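Local coordinates for hypothetical protein (Shewanella denitrificans, PDB 2OQM) that is of unknown function but adopts a DinB-like four-helix bundle and pairs with a second copy of itself, at residues H97-T102 with R108-S113; N59-L62 with F67-I70; I75-A80 with A112-Y117; S30-N35 with F160-A165. All blocks are in the same frame, centred on the assembly; numbering follows the deposited sequence.

Interaction 1. Residues H97-T102 with R108-S113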
loop_
_atom_site.group_PDB
_atom_site.type_symbol
_atom_site.label_atom_id
_atom_site.label_comp_id
_atom_site.label_asym_id
_atom_site.label_seq_id
_atom_site.Cartn_x
_atom_site.Cartn_y
_atom_site.Cartn_z
ATOM N N HIS A 97 -2.234 -20.849 -10.720
ATOM C CA HIS A 97 -1.112 -20.427 -11.564
ATOM C C HIS A 97 0.162 -21.098 -11.037
ATOM O O HIS A 97 0.460 -21.012 -9.845
ATOM C CB HIS A 97 -0.972 -18.902 -11.522
ATOM C CG HIS A 97 -2.157 -18.154 -12.064
ATOM N ND1 HIS A 97 -3.024 -17.439 -11.256
ATOM C CD2 HIS A 97 -2.589 -17.965 -13.335
ATOM C CE1 HIS A 97 -3.946 -16.849 -12.004
ATOM N NE2 HIS A 97 -3.706 -17.156 -13.271
ATOM N N ASP A 98 0.903 -21.771 -11.917
ATOM C CA ASP A 98 2.179 -22.414 -11.542
ATOM C C ASP A 98 3.409 -21.471 -11.462
ATOM O O ASP A 98 4.516 -21.935 -11.166
ATOM C CB ASP A 98 2.492 -23.567 -12.504
ATOM C CG ASP A 98 2.872 -23.091 -13.905
ATOM O OD1 ASP A 98 2.741 -21.873 -14.203
ATOM O OD2 ASP A 98 3.308 -23.953 -14.711
ATOM N N ASP A 99 3.231 -20.182 -11.745
ATOM C CA ASP A 99 4.332 -19.209 -11.670
ATOM C C ASP A 99 5.477 -19.481 -12.634
ATOM O O ASP A 99 6.637 -19.226 -12.338
ATOM C CB ASP A 99 4.860 -19.089 -10.250
ATOM C CG ASP A 99 3.913 -18.308 -9.341
ATOM O OD1 ASP A 99 3.082 -17.516 -9.850
ATOM O OD2 ASP A 99 4.022 -18.462 -8.114
ATOM N N SER A 100 5.126 -19.957 -13.814
ATOM C CA SER A 100 6.117 -20.312 -14.825
ATOM C C SER A 100 6.540 -19.150 -15.731
ATOM O O SER A 100 7.367 -19.344 -16.627
ATOM C CB SER A 100 5.516 -21.409 -15.709
ATOM O OG SER A 100 4.293 -20.936 -16.299
ATOM N N GLU A 101 5.948 -17.963 -15.542
ATOM C CA GLU A 101 6.142 -16.856 -16.478
ATOM C C GLU A 101 7.585 -16.388 -16.502
ATOM O O GLU A 101 8.221 -16.244 -15.453
ATOM C CB GLU A 101 5.282 -15.649 -16.088
ATOM C CG GLU A 101 3.782 -15.835 -16.211
ATOM C CD GLU A 101 3.084 -16.350 -14.970
ATOM O OE1 GLU A 101 3.759 -16.723 -14.007
ATOM O OE2 GLU A 101 1.835 -16.431 -14.987
ATOM N N THR A 102 8.099 -16.135 -17.693
ATOM C CA THR A 102 9.442 -15.591 -17.842
ATOM C C THR A 102 9.483 -14.351 -18.720
ATOM O O THR A 102 10.514 -13.682 -18.791
ATOM C CB THR A 102 10.418 -16.663 -18.407
ATOM O OG1 THR A 102 9.943 -17.159 -19.664
ATOM C CG2 THR A 102 10.535 -17.838 -17.460
ATOM N N ARG A 108 1.677 -10.082 -18.681
ATOM C CA ARG A 108 0.458 -9.365 -19.085
ATOM C C ARG A 108 -0.748 -10.301 -19.109
ATOM O O ARG A 108 -1.847 -9.901 -18.722
ATOM C CB ARG A 108 0.593 -8.770 -20.465
ATOM C CG ARG A 108 1.731 -7.832 -20.600
ATOM C CD ARG A 108 1.306 -6.422 -20.569
ATOM N NE ARG A 108 2.198 -5.546 -21.347
ATOM C CZ ARG A 108 2.349 -4.261 -21.079
ATOM N NH1 ARG A 108 1.702 -3.691 -20.064
ATOM N NH2 ARG A 108 3.175 -3.551 -21.808
ATOM N N GLN A 109 -0.532 -11.547 -19.520
ATOM C CA GLN A 109 -1.604 -12.558 -19.461
ATOM C C GLN A 109 -2.041 -12.849 -18.023
ATOM O O GLN A 109 -3.219 -12.950 -17.754
ATOM C CB GLN A 109 -1.181 -13.841 -20.139
ATOM C CG GLN A 109 -2.267 -14.946 -20.097
ATOM C CD GLN A 109 -3.556 -14.541 -20.792
ATOM O OE1 GLN A 109 -4.637 -14.509 -20.178
ATOM N NE2 GLN A 109 -3.451 -14.212 -22.075
ATOM N N ARG A 110 -1.085 -12.934 -17.111
ATOM C CA ARG A 110 -1.370 -13.198 -15.685
ATOM C C ARG A 110 -2.248 -12.095 -15.104
ATOM O O ARG A 110 -3.275 -12.374 -14.457
ATOM C CB ARG A 110 -0.066 -13.322 -14.920
ATOM C CG ARG A 110 -0.172 -13.533 -13.401
ATOM C CD ARG A 110 -0.633 -14.865 -13.058
ATOM N NE ARG A 110 -0.390 -15.185 -11.648
ATOM C CZ ARG A 110 0.671 -15.851 -11.179
ATOM N NH1 ARG A 110 1.662 -16.242 -11.968
ATOM N NH2 ARG A 110 0.724 -16.141 -9.905
ATOM N N ILE A 111 -1.874 -10.843 -15.383
ATOM C CA ILE A 111 -2.687 -9.695 -14.949
ATOM C C ILE A 111 -4.066 -9.754 -15.537
ATOM O O ILE A 111 -5.026 -9.597 -14.843
ATOM C CB ILE A 111 -2.001 -8.332 -15.308
ATOM C CG1 ILE A 111 -0.688 -8.194 -14.543
ATOM C CG2 ILE A 111 -2.908 -7.149 -15.022
ATOM C CD1 ILE A 111 0.138 -6.930 -14.902
ATOM N N ALA A 112 -4.158 -10.037 -16.841
ATOM C CA ALA A 112 -5.437 -10.085 -17.517
ATOM C C ALA A 112 -6.373 -11.138 -16.894
ATOM O O ALA A 112 -7.573 -10.915 -16.766
ATOM C CB ALA A 112 -5.211 -10.385 -19.003
ATOM N N SER A 113 -5.815 -12.289 -16.538
ATOM C CA SER A 113 -6.576 -13.392 -15.956
ATOM C C SER A 113 -7.128 -12.983 -14.589
ATOM O O SER A 113 -8.295 -13.231 -14.246
ATOM C CB SER A 113 -5.657 -14.587 -15.770
ATOM O OG SER A 113 -6.296 -15.626 -15.045
#
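R110 reaches from helix 104-119 into the loop before that helix and is held there by H97, D99 and E101. Its CG stands anti to the backbone N (chi1 177°), and a bend at chi2 then lays the rest of the chain along the H97 ring. The guanidinium lies flat against the H97 imidazole, the planes 16° apart and the centres 4.3 Å from each other. The stack is shifted, so that NE sits over the rim of the ring while R110 CD places its hydrogens over the centroid, 3.7 Å away, as a CH-pi contact. H97 CB covers the middle of the guanidinium from this same side. Histidine suits the place, being flat enough to stack and polar enough at its rim to bond K81 through ND1.

Two acids use the guanidinium edge. D99 is gripped end-on through one oxygen: OD1 accepts from R110 NH2 at 2.7 Å and from NH1 at 2.9 Å, both nearly in the guanidinium plane, with the carboxylate almost coplanar. E101 comes in across the arginine, and its OE2 takes NH1 at 3.0 Å on the syn side, though 27° out of the carboxylate plane. Q74 holds E101 OE1, and D78 of helix 69-87 adds a further salt bridge to R110 NH2.

With one face stacked and both terminal nitrogens bonded, the guanidinium has little freedom to rotate. Three carboxylates around one arginine would be expected to keep it charged, and its charge probably offsets their mutual repulsion as the loop is fastened to the two helices.

Interaction 2. Residues N59-L62 with F67-I70. With FMT (formic acid), chain I.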
loop_
_atom_site.group_PDB
_atom_site.type_symbol
_atom_site.label_atom_id
_atom_site.label_comp_id
_atom_site.label_asym_id
_atom_site.label_seq_id
_atom_site.Cartn_x
_atom_site.Cartn_y
_atom_site.Cartn_z
ATOM N N ASN A 59 14.349 -9.659 -14.576
ATOM C CA ASN A 59 15.118 -10.396 -13.578
ATOM C C ASN A 59 15.821 -9.525 -12.553
ATOM O O ASN A 59 16.591 -10.047 -11.780
ATOM C CB ASN A 59 16.110 -11.314 -14.256
ATOM C CG ASN A 59 15.425 -12.474 -14.915
ATOM O OD1 ASN A 59 15.131 -13.480 -14.244
ATOM N ND2 ASN A 59 15.075 -12.320 -16.197
ATOM N N SER A 60 15.564 -8.219 -12.573
ATOM C CA SER A 60 16.205 -7.290 -11.661
ATOM C C SER A 60 15.467 -7.327 -10.332
ATOM O O SER A 60 14.379 -7.860 -10.239
ATOM C CB SER A 60 16.206 -5.873 -12.255
ATOM O OG SER A 60 17.046 -4.966 -11.537
ATOM N N ARG A 61 16.136 -6.817 -9.318
ATOM C CA ARG A 61 15.688 -6.836 -7.937
ATOM C C ARG A 61 16.393 -5.742 -7.133
ATOM O O ARG A 61 17.415 -5.222 -7.566
ATOM C CB ARG A 61 15.992 -8.158 -7.302
ATOM C CG ARG A 61 17.464 -8.473 -7.243
ATOM C CD ARG A 61 17.676 -9.908 -6.859
ATOM N NE ARG A 61 17.518 -10.830 -7.957
ATOM C CZ ARG A 61 16.819 -11.949 -7.912
ATOM N NH1 ARG A 61 16.125 -12.283 -6.839
ATOM N NH2 ARG A 61 16.817 -12.711 -8.965
ATOM N N LEU A 62 15.836 -5.419 -5.972
ATOM C CA LEU A 62 16.392 -4.350 -5.090
ATOM C C LEU A 62 17.414 -4.861 -4.082
ATOM O O LEU A 62 18.155 -4.089 -3.525
ATOM C CB LEU A 62 15.288 -3.647 -4.338
ATOM C CG LEU A 62 14.311 -2.870 -5.213
ATOM C CD1 LEU A 62 13.288 -2.214 -4.288
ATOM C CD2 LEU A 62 15.084 -1.889 -6.141
ATOM N N PHE A 67 12.864 -11.092 -3.896
ATOM C CA PHE A 67 12.238 -11.569 -5.165
ATOM C C PHE A 67 12.387 -10.552 -6.280
ATOM O O PHE A 67 12.291 -9.377 -6.049
ATOM C CB PHE A 67 10.757 -11.806 -4.952
ATOM C CG PHE A 67 10.428 -13.002 -4.127
ATOM C CD1 PHE A 67 10.905 -14.227 -4.449
ATOM C CD2 PHE A 67 9.558 -12.886 -3.048
ATOM C CE1 PHE A 67 10.559 -15.321 -3.715
ATOM C CE2 PHE A 67 9.189 -14.019 -2.316
ATOM C CZ PHE A 67 9.690 -15.199 -2.644
ATOM N N ASN A 68 12.626 -11.033 -7.496
ATOM C CA ASN A 68 12.818 -10.174 -8.633
ATOM C C ASN A 68 11.485 -9.641 -9.213
ATOM O O ASN A 68 10.416 -9.860 -8.639
ATOM C CB ASN A 68 13.660 -10.859 -9.688
ATOM C CG ASN A 68 12.934 -12.035 -10.342
ATOM O OD1 ASN A 68 11.724 -12.205 -10.178
ATOM N ND2 ASN A 68 13.676 -12.818 -11.121
ATOM N N LEU A 69 11.564 -8.873 -10.288
ATOM C CA LEU A 69 10.405 -8.153 -10.788
ATOM C C LEU A 69 9.282 -9.105 -11.219
ATOM O O LEU A 69 8.135 -8.867 -10.922
ATOM C CB LEU A 69 10.803 -7.179 -11.922
ATOM C CG LEU A 69 9.701 -6.357 -12.603
ATOM C CD1 LEU A 69 8.966 -5.463 -11.552
ATOM C CD2 LEU A 69 10.355 -5.504 -13.684
ATOM N N ILE A 70 9.639 -10.185 -11.909
ATOM C CA ILE A 70 8.661 -11.192 -12.339
ATOM C C ILE A 70 7.882 -11.672 -11.098
ATOM O O ILE A 70 6.649 -11.733 -11.081
ATOM C CB ILE A 70 9.353 -12.369 -12.982
ATOM C CG1 ILE A 70 9.890 -12.015 -14.366
ATOM C CG2 ILE A 70 8.346 -13.553 -13.096
ATOM C CD1 ILE A 70 11.035 -12.957 -14.902
HETATM C C FMT I . 19.863 -10.378 -10.953
HETATM O O1 FMT I . 19.657 -11.589 -11.140
HETATM O O2 FMT I . 19.042 -9.625 -10.398
HETATM O O HOH W 1 16.246 -14.059 -11.863
HETATM O O HOH W 2 13.318 -13.926 -7.561
HETATM O O HOH W 3 13.454 -6.701 -5.350
#
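N59, the first residue beyond helix 54-58, lies alongside N68 with the two amide planes steeply inclined at 79°. Water 1 joins them, donating to N59 OD1 at 2.7 Å and accepting weakly from N68 ND2, while N59 ND2 bonds D55 O. S60 works through its backbone: its carbonyl oxygen accepts from L69 N at 3.0 Å and also rests against N68 CB. The contact lies at a helix start: N68 is the N-cap of helix 69-87, its short amide bent back (chi1 68°) to bring OD1 to R71 N, a task that suits asparagine. R61 then lays its guanidinium over N68 CB, which sits 3.7 Å above the centre of the plane. Its NE donates to O2 of a formic acid molecule, probably from the crystallisation liquor, at 3.1 Å and almost straight at 165°, and NH1 bonds Q66 O. A leucine in place of R61 would probably leave the Q66 carbonyl and the formic acid without their donor and N68 without its flat polar cover. The backbone N of L62 is linked to F67 O by water 3, which accepts from the first and donates to the second at 3.0 Å; L62 O bonds H171 of the second subunit.

Interaction 3. Residues I75-A80 with A112-Y117. With FMT (formic acid), chain N.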
loop_
_atom_site.group_PDB
_atom_site.type_symbol
_atom_site.label_atom_id
_atom_site.label_comp_id
_atom_site.label_asym_id
_atom_site.label_seq_id
_atom_site.Cartn_x
_atom_site.Cartn_y
_atom_site.Cartn_z
ATOM N N ILE A 75 3.249 -12.107 -7.262
ATOM C CA ILE A 75 2.762 -12.002 -5.883
ATOM C C ILE A 75 1.692 -10.937 -5.772
ATOM O O ILE A 75 0.712 -11.153 -5.097
ATOM C CB ILE A 75 3.869 -11.743 -4.846
ATOM C CG1 ILE A 75 4.897 -12.871 -4.884
ATOM C CG2 ILE A 75 3.234 -11.703 -3.442
ATOM C CD1 ILE A 75 6.283 -12.578 -4.297
ATOM N N ALA A 76 1.850 -9.815 -6.466
ATOM C CA ALA A 76 0.771 -8.825 -6.531
ATOM C C ALA A 76 -0.491 -9.426 -7.084
ATOM O O ALA A 76 -1.544 -9.259 -6.512
ATOM C CB ALA A 76 1.166 -7.556 -7.310
ATOM N N CYS A 77 -0.408 -10.176 -8.169
ATOM C CA CYS A 77 -1.594 -10.755 -8.750
ATOM C C CYS A 77 -2.261 -11.756 -7.788
ATOM O O CYS A 77 -3.483 -11.770 -7.635
ATOM C CB CYS A 77 -1.250 -11.447 -10.062
ATOM S SG CYS A 77 -0.843 -10.358 -11.474
ATOM N N ASP A 78 -1.449 -12.584 -7.158
ATOM C CA ASP A 78 -1.934 -13.595 -6.214
ATOM C C ASP A 78 -2.545 -12.949 -4.992
ATOM O O ASP A 78 -3.574 -13.378 -4.506
ATOM C CB ASP A 78 -0.811 -14.536 -5.782
ATOM C CG ASP A 78 -0.547 -15.646 -6.764
ATOM O OD1 ASP A 78 -1.328 -15.865 -7.711
ATOM O OD2 ASP A 78 0.479 -16.309 -6.567
ATOM N N THR A 79 -1.963 -11.846 -4.544
ATOM C CA THR A 79 -2.528 -11.171 -3.400
ATOM C C THR A 79 -3.985 -10.762 -3.658
ATOM O O THR A 79 -4.859 -10.941 -2.787
ATOM C CB THR A 79 -1.682 -9.963 -3.053
ATOM O OG1 THR A 79 -0.363 -10.405 -2.706
ATOM C CG2 THR A 79 -2.268 -9.210 -1.888
ATOM N N ALA A 80 -4.216 -10.137 -4.816
ATOM C CA ALA A 80 -5.549 -9.727 -5.257
ATOM C C ALA A 80 -6.464 -10.928 -5.429
ATOM O O ALA A 80 -7.566 -10.960 -4.869
ATOM C CB ALA A 80 -5.483 -8.937 -6.546
ATOM N N ALA A 112 -4.158 -10.037 -16.841
ATOM C CA ALA A 112 -5.437 -10.085 -17.517
ATOM C C ALA A 112 -6.373 -11.138 -16.894
ATOM O O ALA A 112 -7.573 -10.915 -16.766
ATOM C CB ALA A 112 -5.211 -10.385 -19.003
ATOM N N SER A 113 -5.815 -12.289 -16.538
ATOM C CA SER A 113 -6.576 -13.392 -15.956
ATOM C C SER A 113 -7.128 -12.983 -14.589
ATOM O O SER A 113 -8.295 -13.231 -14.246
ATOM C CB SER A 113 -5.657 -14.587 -15.770
ATOM O OG SER A 113 -6.296 -15.626 -15.045
ATOM N N VAL A 114 -6.285 -12.372 -13.781
ATOM C CA VAL A 114 -6.757 -11.928 -12.477
ATOM C C VAL A 114 -7.824 -10.878 -12.640
ATOM O O VAL A 114 -8.805 -10.886 -11.924
ATOM C CB VAL A 114 -5.608 -11.419 -11.583
ATOM C CG1 VAL A 114 -6.179 -10.856 -10.266
ATOM C CG2 VAL A 114 -4.643 -12.622 -11.348
ATOM N N LEU A 115 -7.659 -9.978 -13.599
ATOM C CA LEU A 115 -8.673 -8.959 -13.850
ATOM C C LEU A 115 -9.987 -9.568 -14.260
ATOM O O LEU A 115 -11.018 -9.129 -13.791
ATOM C CB LEU A 115 -8.213 -7.914 -14.900
ATOM C CG LEU A 115 -7.154 -6.897 -14.469
ATOM C CD1 LEU A 115 -6.593 -6.089 -15.682
ATOM C CD2 LEU A 115 -7.674 -5.960 -13.338
ATOM N N THR A 116 -9.969 -10.584 -15.131
ATOM C CA THR A 116 -11.177 -11.283 -15.528
ATOM C C THR A 116 -11.832 -11.998 -14.353
ATOM O O THR A 116 -13.052 -11.941 -14.194
ATOM C CB THR A 116 -10.873 -12.314 -16.653
ATOM O OG1 THR A 116 -10.265 -11.637 -17.756
ATOM C CG2 THR A 116 -12.120 -13.035 -17.143
ATOM N N TYR A 117 -11.025 -12.656 -13.526
ATOM C CA TYR A 117 -11.527 -13.299 -12.328
ATOM C C TYR A 117 -12.244 -12.296 -11.434
ATOM O O TYR A 117 -13.380 -12.509 -11.037
ATOM C CB TYR A 117 -10.384 -13.945 -11.594
ATOM C CG TYR A 117 -10.746 -14.595 -10.267
ATOM C CD1 TYR A 117 -11.501 -15.754 -10.234
ATOM C CD2 TYR A 117 -10.310 -14.077 -9.063
ATOM C CE1 TYR A 117 -11.821 -16.373 -9.023
ATOM C CE2 TYR A 117 -10.602 -14.705 -7.866
ATOM C CZ TYR A 117 -11.353 -15.858 -7.867
ATOM O OH TYR A 117 -11.693 -16.470 -6.693
HETATM C C FMT N . -13.554 -18.759 -7.597
HETATM O O1 FMT N . -14.766 -18.559 -7.594
HETATM O O2 FMT N . -12.835 -18.668 -6.595
#
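C77 and A80 meet V114 where helix 69-87 lies beside helix 104-119, the second and third long helices of the up-down-down-up bundle of DinB-like proteins, which run in broadly the same direction. The contact is small and wholly apolar. V114 holds CG1 anti to its backbone N (chi1 175°), which spreads its two methyls along the facing helix: CG2 touches C77 CB at 3.8 Å, and CG1 approaches A80 CB at 4.2 Å. Both methyls also lie near the C77 carbonyl oxygen, CG1 at 3.9 Å. Cysteine and alanine suit this face because they are short, and the CA atoms of C77 and V114 come within 6.5 Å.

One turn beyond V114, the Y117 ring packs on K81 and A85 of the other helix and on A94 and P95 of a loop, and F121 meets it edge-to-face. A formic acid molecule, probably from the crystallisation liquor, lies at the ring edge; the modelled hydrogen bond from Y117 OH to its O2 is implausibly short and so doubtful. With an alanine at Y117, F121 would probably lose its aromatic partner and a gap would open beside K81 and P95.

Helix 13-50 covers the contact, with L33 against V114 and F29 against A80, while I162 of helix 146-172 packs on A76.

Interaction 4. Residues S30-N35 with F160-A165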
loop_
_atom_site.group_PDB
_atom_site.type_symbol
_atom_site.label_atom_id
_atom_site.label_comp_id
_atom_site.label_asym_id
_atom_site.label_seq_id
_atom_site.Cartn_x
_atom_site.Cartn_y
_atom_site.Cartn_z
ATOM N N SER A 30 -8.321 -4.128 -8.894
ATOM C CA SER A 30 -8.379 -4.129 -10.369
ATOM C C SER A 30 -7.767 -2.852 -10.977
ATOM O O SER A 30 -7.063 -2.902 -11.950
ATOM C CB SER A 30 -9.826 -4.299 -10.870
ATOM O OG SER A 30 -10.372 -5.585 -10.510
ATOM N N LYS A 31 -8.098 -1.708 -10.423
ATOM C CA LYS A 31 -7.478 -0.459 -10.811
ATOM C C LYS A 31 -5.984 -0.485 -10.698
ATOM O O LYS A 31 -5.284 -0.095 -11.605
ATOM C CB LYS A 31 -8.011 0.691 -9.954
ATOM C CG LYS A 31 -7.528 2.055 -10.438
ATOM C CD LYS A 31 -8.023 3.236 -9.546
ATOM C CE LYS A 31 -7.598 4.587 -10.098
ATOM N NZ LYS A 31 -7.807 5.653 -9.103
HETATM N N MSE A 32 -5.468 -0.954 -9.572
HETATM C CA MSE A 32 -4.033 -0.951 -9.351
HETATM C C MSE A 32 -3.346 -1.953 -10.280
HETATM O O MSE A 32 -2.208 -1.726 -10.678
HETATM C CB MSE A 32 -3.728 -1.288 -7.918
HETATM C CG MSE A 32 -4.133 -0.223 -6.875
HETATM SE SE MSE A 32 -3.285 1.475 -7.267
HETATM C CE MSE A 32 -1.435 0.851 -7.206
ATOM N N LEU A 33 -3.988 -3.070 -10.590
ATOM C CA LEU A 33 -3.408 -4.031 -11.533
ATOM C C LEU A 33 -3.369 -3.454 -12.936
ATOM O O LEU A 33 -2.389 -3.685 -13.668
ATOM C CB LEU A 33 -4.100 -5.394 -11.522
ATOM C CG LEU A 33 -3.885 -6.199 -10.239
ATOM C CD1 LEU A 33 -4.843 -7.399 -10.123
ATOM C CD2 LEU A 33 -2.393 -6.602 -10.020
ATOM N N LYS A 34 -4.421 -2.744 -13.331
ATOM C CA LYS A 34 -4.397 -2.005 -14.591
ATOM C C LYS A 34 -3.262 -0.976 -14.584
ATOM O O LYS A 34 -2.563 -0.750 -15.580
ATOM C CB LYS A 34 -5.737 -1.340 -14.828
ATOM C CG LYS A 34 -6.862 -2.335 -15.135
ATOM C CD LYS A 34 -8.136 -1.630 -15.512
ATOM C CE LYS A 34 -9.362 -2.527 -15.313
ATOM N NZ LYS A 34 -10.637 -1.710 -15.317
ATOM N N ASN A 35 -3.087 -0.327 -13.461
ATOM C CA ASN A 35 -1.982 0.624 -13.310
ATOM C C ASN A 35 -0.630 -0.057 -13.452
ATOM O O ASN A 35 0.294 0.469 -14.103
ATOM C CB ASN A 35 -2.083 1.352 -11.974
ATOM C CG ASN A 35 -3.240 2.285 -11.888
ATOM O OD1 ASN A 35 -3.922 2.586 -12.886
ATOM N ND2 ASN A 35 -3.529 2.733 -10.659
ATOM N N PHE A 160 2.597 -3.125 -1.252
ATOM C CA PHE A 160 3.993 -3.499 -1.110
ATOM C C PHE A 160 4.571 -4.057 -2.416
ATOM O O PHE A 160 5.631 -3.615 -2.878
ATOM C CB PHE A 160 4.164 -4.545 -0.020
ATOM C CG PHE A 160 5.618 -4.918 0.221
ATOM C CD1 PHE A 160 6.223 -5.928 -0.539
ATOM C CD2 PHE A 160 6.387 -4.289 1.166
ATOM C CE1 PHE A 160 7.571 -6.282 -0.375
ATOM C CE2 PHE A 160 7.748 -4.646 1.337
ATOM C CZ PHE A 160 8.320 -5.672 0.533
ATOM N N HIS A 161 3.906 -5.051 -2.996
ATOM C CA HIS A 161 4.485 -5.681 -4.144
ATOM C C HIS A 161 4.387 -4.864 -5.442
ATOM O O HIS A 161 5.338 -4.885 -6.243
ATOM C CB HIS A 161 3.961 -7.086 -4.275
ATOM C CG HIS A 161 4.401 -7.971 -3.153
ATOM N ND1 HIS A 161 5.676 -8.499 -3.101
ATOM C CD2 HIS A 161 3.782 -8.349 -2.006
ATOM C CE1 HIS A 161 5.797 -9.210 -1.988
ATOM N NE2 HIS A 161 4.664 -9.138 -1.309
ATOM N N ILE A 162 3.308 -4.113 -5.624
ATOM C CA ILE A 162 3.228 -3.165 -6.723
ATOM C C ILE A 162 4.269 -2.024 -6.583
ATOM O O ILE A 162 4.979 -1.678 -7.536
ATOM C CB ILE A 162 1.821 -2.603 -6.917
ATOM C CG1 ILE A 162 0.812 -3.701 -7.339
ATOM C CG2 ILE A 162 1.841 -1.510 -8.005
ATOM C CD1 ILE A 162 -0.595 -3.200 -7.685
ATOM N N THR A 163 4.415 -1.467 -5.394
ATOM C CA THR A 163 5.453 -0.468 -5.160
ATOM C C THR A 163 6.872 -0.997 -5.374
ATOM O O THR A 163 7.715 -0.275 -5.859
ATOM C CB THR A 163 5.291 0.244 -3.792
ATOM O OG1 THR A 163 3.966 0.799 -3.725
ATOM C CG2 THR A 163 6.289 1.415 -3.612
ATOM N N THR A 164 7.141 -2.227 -4.977
ATOM C CA THR A 164 8.456 -2.798 -5.123
ATOM C C THR A 164 8.711 -3.050 -6.596
ATOM O O THR A 164 9.801 -2.803 -7.051
ATOM C CB THR A 164 8.589 -4.105 -4.315
ATOM O OG1 THR A 164 8.356 -3.820 -2.934
ATOM C CG2 THR A 164 10.013 -4.703 -4.464
ATOM N N ALA A 165 7.695 -3.488 -7.361
ATOM C CA ALA A 165 7.825 -3.643 -8.819
ATOM C C ALA A 165 8.168 -2.290 -9.440
ATOM O O ALA A 165 9.067 -2.183 -10.264
ATOM C CB ALA A 165 6.536 -4.187 -9.419
#
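M32 and I162 cross at an oblique angle, the isoleucine reaching straight out and M32, modelled as selenomethionine with selenium replacing the sulfur of methionine, bringing CE against it through a bent chain. I162 extends its CG1 branch (chi2 -174°) toward helix 13-50, and CD1 at its end comes to rest 3.7 Å from M32 CB and equally far from the M32 carbonyl oxygen. The M32 chain turns the same way at all three torsions, each near -60°, and the hook carries its CE to 4.1 Å from I162 CG2 and 4.2 Å from I162 CD1. Isoleucine suits the place because its long CG1 branch and its CG2 methyl both touch M32, and the unbranched, flexible methionine chain can bend to meet them. L33 adds a loose contact, its backbone N and the end of its side chain (CD2) each 4.5 Å from I162 CD1.

This is the pairing of the first and last long helices of the four-helix bundle, 13-50 and 146-172, which run in the same sense. Y181 of helix 178-182 lies against both M32 and I162, and L33 turns its side chain to V114 and A80.

On the far side, helix 146-172 faces the second subunit. T164 OG1 bonds F160 O at 2.7 Å, and the same hydroxyl sits over one face of the F160 ring, near its rim. Y181 and Y166 of the second subunit meet F160 edge-to-face, and K178 of that chain makes a cation-pi contact with it.

In the fold
Interactions 3 and 4 are buried and apolar, joining pairs of long helices through apolar side chains, short in interaction 3 and longer in interaction 4; L33 of 30-35 touches V114 of 112-117 and so ties the two together. Interaction 1 is a surface contact and interaction 2 is partly buried, and both depend on polar groups, as befits loops at the rim of the bundle: an arginine held by acids in the first, a capped helix start with bridging waters in the second. Interaction 1 shares helix 104-119 with interaction 3, and R110 bonds D78 across them. Interactions 2 and 3 share helix 69-87, F67 packing on I75. Interactions 2 and 4 both reach the second subunit.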